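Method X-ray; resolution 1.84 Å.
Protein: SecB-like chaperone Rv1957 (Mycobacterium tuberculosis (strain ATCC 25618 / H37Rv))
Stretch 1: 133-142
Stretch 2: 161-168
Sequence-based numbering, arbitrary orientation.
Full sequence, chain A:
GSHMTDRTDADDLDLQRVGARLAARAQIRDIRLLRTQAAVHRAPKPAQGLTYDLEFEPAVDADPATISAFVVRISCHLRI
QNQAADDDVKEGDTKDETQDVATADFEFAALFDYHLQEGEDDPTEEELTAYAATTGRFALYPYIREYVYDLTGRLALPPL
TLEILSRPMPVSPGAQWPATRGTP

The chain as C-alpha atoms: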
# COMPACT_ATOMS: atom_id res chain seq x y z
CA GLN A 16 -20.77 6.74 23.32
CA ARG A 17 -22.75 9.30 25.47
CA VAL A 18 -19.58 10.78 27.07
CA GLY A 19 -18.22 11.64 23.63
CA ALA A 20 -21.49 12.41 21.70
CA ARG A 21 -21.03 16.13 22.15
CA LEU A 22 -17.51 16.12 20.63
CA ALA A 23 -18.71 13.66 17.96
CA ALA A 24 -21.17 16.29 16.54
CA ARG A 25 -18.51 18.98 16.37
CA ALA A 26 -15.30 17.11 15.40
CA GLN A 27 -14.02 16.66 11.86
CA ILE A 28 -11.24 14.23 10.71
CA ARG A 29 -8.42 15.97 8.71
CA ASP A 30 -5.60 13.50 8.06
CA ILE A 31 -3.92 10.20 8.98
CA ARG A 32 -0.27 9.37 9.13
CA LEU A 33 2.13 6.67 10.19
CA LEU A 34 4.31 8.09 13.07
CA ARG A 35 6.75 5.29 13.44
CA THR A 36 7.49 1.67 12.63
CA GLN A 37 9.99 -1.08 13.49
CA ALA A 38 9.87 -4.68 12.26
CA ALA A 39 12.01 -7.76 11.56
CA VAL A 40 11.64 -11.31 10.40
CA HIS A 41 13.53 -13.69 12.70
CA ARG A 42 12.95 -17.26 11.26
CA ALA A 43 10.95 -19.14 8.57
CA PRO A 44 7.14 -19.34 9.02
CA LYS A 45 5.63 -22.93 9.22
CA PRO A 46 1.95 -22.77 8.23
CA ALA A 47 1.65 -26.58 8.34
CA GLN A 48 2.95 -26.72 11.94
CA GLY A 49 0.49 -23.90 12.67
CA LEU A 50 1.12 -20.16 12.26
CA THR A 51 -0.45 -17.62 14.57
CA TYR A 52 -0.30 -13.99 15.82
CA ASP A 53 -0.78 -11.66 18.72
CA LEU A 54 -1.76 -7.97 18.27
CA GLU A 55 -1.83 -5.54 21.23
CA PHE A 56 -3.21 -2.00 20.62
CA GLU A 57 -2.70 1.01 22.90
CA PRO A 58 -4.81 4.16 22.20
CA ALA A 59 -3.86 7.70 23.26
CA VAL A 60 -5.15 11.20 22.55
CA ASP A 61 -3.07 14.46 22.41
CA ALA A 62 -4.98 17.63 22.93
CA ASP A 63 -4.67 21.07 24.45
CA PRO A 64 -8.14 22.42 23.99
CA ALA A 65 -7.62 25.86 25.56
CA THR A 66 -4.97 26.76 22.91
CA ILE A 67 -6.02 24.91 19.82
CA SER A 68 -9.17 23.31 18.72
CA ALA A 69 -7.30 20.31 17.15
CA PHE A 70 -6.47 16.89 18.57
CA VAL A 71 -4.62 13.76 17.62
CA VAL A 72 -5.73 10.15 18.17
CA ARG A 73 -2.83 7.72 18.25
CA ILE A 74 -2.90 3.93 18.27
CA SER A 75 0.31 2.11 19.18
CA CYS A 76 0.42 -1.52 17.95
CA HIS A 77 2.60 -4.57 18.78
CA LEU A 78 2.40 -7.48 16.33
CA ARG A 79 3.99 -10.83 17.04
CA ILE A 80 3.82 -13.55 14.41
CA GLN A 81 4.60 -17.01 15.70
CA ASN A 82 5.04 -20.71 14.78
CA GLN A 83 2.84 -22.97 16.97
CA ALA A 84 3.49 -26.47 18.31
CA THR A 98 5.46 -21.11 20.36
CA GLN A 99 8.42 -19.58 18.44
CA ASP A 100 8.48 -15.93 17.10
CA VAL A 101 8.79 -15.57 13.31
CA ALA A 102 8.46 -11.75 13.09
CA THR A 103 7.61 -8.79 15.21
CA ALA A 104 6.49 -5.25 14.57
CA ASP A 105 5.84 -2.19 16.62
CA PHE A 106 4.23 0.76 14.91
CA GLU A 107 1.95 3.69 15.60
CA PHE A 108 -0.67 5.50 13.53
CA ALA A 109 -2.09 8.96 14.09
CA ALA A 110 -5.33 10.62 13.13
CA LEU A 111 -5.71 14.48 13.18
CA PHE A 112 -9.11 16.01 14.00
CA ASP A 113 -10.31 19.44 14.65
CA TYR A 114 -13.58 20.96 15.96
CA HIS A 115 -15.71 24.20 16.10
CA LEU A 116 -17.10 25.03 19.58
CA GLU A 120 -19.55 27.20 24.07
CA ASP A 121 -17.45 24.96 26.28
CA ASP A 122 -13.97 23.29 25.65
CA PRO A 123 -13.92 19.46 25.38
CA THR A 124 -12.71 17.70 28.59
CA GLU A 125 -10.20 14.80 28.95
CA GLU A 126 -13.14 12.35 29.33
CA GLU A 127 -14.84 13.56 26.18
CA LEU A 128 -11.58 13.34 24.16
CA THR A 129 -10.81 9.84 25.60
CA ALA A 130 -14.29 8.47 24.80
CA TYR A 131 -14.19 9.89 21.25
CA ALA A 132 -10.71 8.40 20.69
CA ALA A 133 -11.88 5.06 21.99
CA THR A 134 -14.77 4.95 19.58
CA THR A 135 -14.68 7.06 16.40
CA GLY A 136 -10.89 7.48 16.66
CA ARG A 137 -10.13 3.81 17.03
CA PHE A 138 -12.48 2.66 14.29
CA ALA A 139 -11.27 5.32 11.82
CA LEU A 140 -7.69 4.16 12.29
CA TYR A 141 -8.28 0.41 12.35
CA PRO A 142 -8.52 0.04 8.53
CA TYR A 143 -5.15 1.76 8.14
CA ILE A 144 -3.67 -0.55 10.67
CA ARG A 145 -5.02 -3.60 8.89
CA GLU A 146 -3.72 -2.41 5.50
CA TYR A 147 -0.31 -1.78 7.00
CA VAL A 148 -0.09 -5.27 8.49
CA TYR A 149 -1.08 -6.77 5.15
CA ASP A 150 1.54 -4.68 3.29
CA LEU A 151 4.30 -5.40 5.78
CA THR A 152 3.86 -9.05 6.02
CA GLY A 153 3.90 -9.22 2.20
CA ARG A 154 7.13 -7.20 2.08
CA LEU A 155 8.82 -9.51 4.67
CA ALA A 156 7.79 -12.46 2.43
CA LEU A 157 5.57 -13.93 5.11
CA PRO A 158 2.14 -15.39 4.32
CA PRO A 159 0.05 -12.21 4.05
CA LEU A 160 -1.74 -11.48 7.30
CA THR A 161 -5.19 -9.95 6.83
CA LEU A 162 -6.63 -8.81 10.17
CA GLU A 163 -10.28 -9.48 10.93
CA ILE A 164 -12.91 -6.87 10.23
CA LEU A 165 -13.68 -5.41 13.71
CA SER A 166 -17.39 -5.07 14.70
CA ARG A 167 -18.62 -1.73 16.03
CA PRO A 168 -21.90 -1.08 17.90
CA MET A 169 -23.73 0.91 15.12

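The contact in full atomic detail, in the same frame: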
# COMPACT_ATOMS: atom_id res chain seq x y z
N ALA A 133 -11.57 6.48 21.80
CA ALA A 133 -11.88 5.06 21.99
C ALA A 133 -12.92 4.52 21.05
O ALA A 133 -13.06 3.31 20.90
CB ALA A 133 -12.33 4.82 23.45
N THR A 134 -13.72 5.38 20.47
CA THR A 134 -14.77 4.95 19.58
C THR A 134 -14.49 5.37 18.14
O THR A 134 -13.92 4.59 17.39
CB THR A 134 -16.11 5.50 20.07
OG1 THR A 134 -16.05 6.91 20.15
CG2 THR A 134 -16.45 4.94 21.52
N THR A 135 -14.84 6.60 17.78
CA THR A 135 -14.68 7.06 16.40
C THR A 135 -13.20 7.00 16.03
O THR A 135 -12.87 6.54 14.98
CB THR A 135 -15.24 8.47 16.20
OG1 THR A 135 -16.65 8.48 16.51
CG2 THR A 135 -15.02 8.92 14.80
N GLY A 136 -12.33 7.48 16.92
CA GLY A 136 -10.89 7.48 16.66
C GLY A 136 -10.32 6.13 16.30
O GLY A 136 -9.69 5.95 15.26
N ARG A 137 -10.58 5.17 17.16
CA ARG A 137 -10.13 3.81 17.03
C ARG A 137 -10.62 3.12 15.74
O ARG A 137 -9.88 2.39 15.02
CB ARG A 137 -10.68 3.00 18.24
N PHE A 138 -11.90 3.30 15.48
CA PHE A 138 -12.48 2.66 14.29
C PHE A 138 -12.15 3.36 12.95
O PHE A 138 -12.26 2.75 11.88
CB PHE A 138 -13.99 2.45 14.51
CG PHE A 138 -14.25 1.30 15.46
CD1 PHE A 138 -14.36 0.01 14.98
CD2 PHE A 138 -14.31 1.49 16.83
CE1 PHE A 138 -14.57 -1.06 15.84
CE2 PHE A 138 -14.51 0.42 17.70
CZ PHE A 138 -14.64 -0.85 17.20
N ALA A 139 -11.81 4.64 13.00
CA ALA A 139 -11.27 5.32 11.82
C ALA A 139 -9.87 4.78 11.41
O ALA A 139 -9.46 4.70 10.20
CB ALA A 139 -11.17 6.80 12.11
N LEU A 140 -9.10 4.53 12.43
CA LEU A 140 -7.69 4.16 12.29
C LEU A 140 -7.53 2.67 11.99
O LEU A 140 -6.59 2.26 11.33
CB LEU A 140 -6.89 4.51 13.55
CG LEU A 140 -6.44 5.99 13.68
CD1 LEU A 140 -5.85 6.28 15.07
CD2 LEU A 140 -5.41 6.21 12.56
N TYR A 141 -8.43 1.83 12.50
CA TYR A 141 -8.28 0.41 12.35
C TYR A 141 -8.04 -0.04 10.91
O TYR A 141 -7.18 -0.88 10.69
CB TYR A 141 -9.45 -0.39 13.02
CG TYR A 141 -9.24 -1.87 12.92
CD1 TYR A 141 -8.39 -2.52 13.78
CD2 TYR A 141 -9.90 -2.62 11.98
CE1 TYR A 141 -8.19 -3.87 13.69
CE2 TYR A 141 -9.69 -3.98 11.87
CZ TYR A 141 -8.83 -4.61 12.74
OH TYR A 141 -8.64 -5.94 12.79
N PRO A 142 -8.76 0.55 9.92
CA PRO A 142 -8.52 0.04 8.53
C PRO A 142 -7.09 0.35 8.01
O PRO A 142 -6.52 -0.42 7.27
CB PRO A 142 -9.58 0.77 7.71
CG PRO A 142 -10.69 0.97 8.67
CD PRO A 142 -10.06 1.22 10.03
N THR A 161 -4.06 -10.88 6.94
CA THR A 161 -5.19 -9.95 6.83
C THR A 161 -6.01 -9.94 8.14
O THR A 161 -6.68 -10.92 8.45
CB THR A 161 -6.08 -10.31 5.59
OG1 THR A 161 -5.28 -10.22 4.43
CG2 THR A 161 -7.21 -9.40 5.45
N LEU A 162 -5.90 -8.87 8.91
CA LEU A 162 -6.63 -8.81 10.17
C LEU A 162 -8.14 -8.92 9.91
O LEU A 162 -8.65 -8.61 8.79
CB LEU A 162 -6.28 -7.53 10.94
CG LEU A 162 -4.83 -7.33 11.25
CD1 LEU A 162 -4.73 -5.98 12.04
CD2 LEU A 162 -4.29 -8.57 12.04
N GLU A 163 -8.82 -9.39 10.94
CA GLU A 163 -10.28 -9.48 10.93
C GLU A 163 -10.94 -8.09 10.85
O GLU A 163 -10.42 -7.05 11.35
CB GLU A 163 -10.79 -10.19 12.19
CG GLU A 163 -9.91 -11.36 12.62
CD GLU A 163 -8.81 -10.98 13.69
OE1 GLU A 163 -7.83 -10.10 13.49
OE2 GLU A 163 -8.96 -11.62 14.78
N ILE A 164 -12.07 -8.05 10.19
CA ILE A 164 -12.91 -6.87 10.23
C ILE A 164 -13.51 -6.67 11.66
O ILE A 164 -14.19 -7.52 12.16
CB ILE A 164 -14.04 -6.97 9.14
CG1 ILE A 164 -13.41 -7.19 7.76
CG2 ILE A 164 -14.84 -5.71 9.16
CD1 ILE A 164 -12.48 -6.05 7.31
N LEU A 165 -13.17 -5.60 12.35
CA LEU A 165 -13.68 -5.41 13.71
C LEU A 165 -15.10 -4.87 13.70
O LEU A 165 -15.34 -3.86 13.03
CB LEU A 165 -12.74 -4.48 14.52
CG LEU A 165 -11.45 -5.27 14.84
CD1 LEU A 165 -10.57 -4.60 15.90
CD2 LEU A 165 -11.71 -6.75 15.20
N SER A 166 -16.02 -5.57 14.41
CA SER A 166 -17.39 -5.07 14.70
C SER A 166 -17.43 -3.78 15.54
O SER A 166 -16.75 -3.67 16.52
CB SER A 166 -18.20 -6.10 15.52
OG SER A 166 -19.03 -6.91 14.72
N ARG A 167 -18.32 -2.87 15.19
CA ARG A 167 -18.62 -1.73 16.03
C ARG A 167 -20.10 -1.64 16.40
O ARG A 167 -20.92 -1.75 15.52
CB ARG A 167 -18.26 -0.53 15.22
CG ARG A 167 -18.30 0.74 16.00
CD ARG A 167 -18.04 1.82 15.02
NE ARG A 167 -17.98 3.13 15.65
CZ ARG A 167 -17.56 4.20 14.99
NH1 ARG A 167 -17.17 4.08 13.70
NH2 ARG A 167 -17.52 5.36 15.62
N PRO A 168 -20.46 -1.42 17.67
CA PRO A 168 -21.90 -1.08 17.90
C PRO A 168 -22.38 0.14 17.07
O PRO A 168 -21.85 1.24 17.24
CB PRO A 168 -21.96 -0.78 19.41
CG PRO A 168 -20.54 -0.55 19.84
CD PRO A 168 -19.66 -1.35 18.91

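What forms the apolar centre of this contact? Two aromatic side chains, Phe138 and Tyr141, project from one side of the helix toward an extended segment that has no regular secondary structure of its own. Leu165 meets both of them. Its CD1 lies over one face of the Tyr141 ring, 3.7 Å from the ring centroid and 26° off the ring normal, a CH-pi contact in which Leu165 CD1 comes within 3.3 Å of Tyr141 CE1. Leu165 CB, meanwhile, sits 4.1 Å from Phe138 CE1. A branched aliphatic side chain suits this place, because a methyl group can settle against a flat aromatic surface without needing a polar partner. Leu162 adds a smaller apolar contribution farther along, with its CB 4.3 Å from Tyr141 CZ.

How does Phe138 fill its share of the interface? Its CA-to-CB bond points toward the loop, and with chi1 in the m well the ring reaches the backbone of Leu165 and Ser166 as well as the side chain of Arg167. The most precise fit is with Arg167, whose CG stands 3.9 Å from the centroid of the Phe138 ring and only 1° off the normal, almost exactly over the middle of one face. The aliphatic part of the arginine thus behaves here as a hydrocarbon. At the ring edge, near its plane, lies Leu165 O, 4.0 Å from Phe138 CE1; the same CE1 comes within 3.5 Å of Ser166 O. The CA-to-CB bond of Ser166 itself points away from the helix.

What anchors the tyrosine end? Tyr141, in the t rotamer, is buried and loses more surface to the other stretch than any other residue here. Its ring carries the hydroxyl out to the loop backbone, where Tyr141 OH donates a short hydrogen bond of 2.5 Å to Glu163 O. The acceptor lies near the ring plane, where a phenolic proton can readily be directed. Tyrosine therefore serves twice: its face receives Leu165, while its tip satisfies a backbone carbonyl in a loop that lacks the regular pairing of a strand. The bond needs only the main chain of Glu163, and its OE1 is hydrogen-bonded elsewhere in the structure.

How does the contact end at its polar edge? Arg167 is fully extended, with chi1, chi2 and chi3 all in the t well, so the chain that crosses the Phe138 face carries its guanidinium onward to the helix backbone near Thr134 and Thr135. Phe138 CB, 3.7 Å from Arg167 NH1, and Thr134 O lie over one face of the guanidinium. Thr135 OG1 lies at its edge, 3.4 Å from Arg167 NH2, although the CA-to-CB bond of Thr135 points away overall. A long arginine suits this position, since its methylenes cover an aromatic ring while its charged end reaches more polar surroundings. Together the two stretches bury 439 Å², counting both sides.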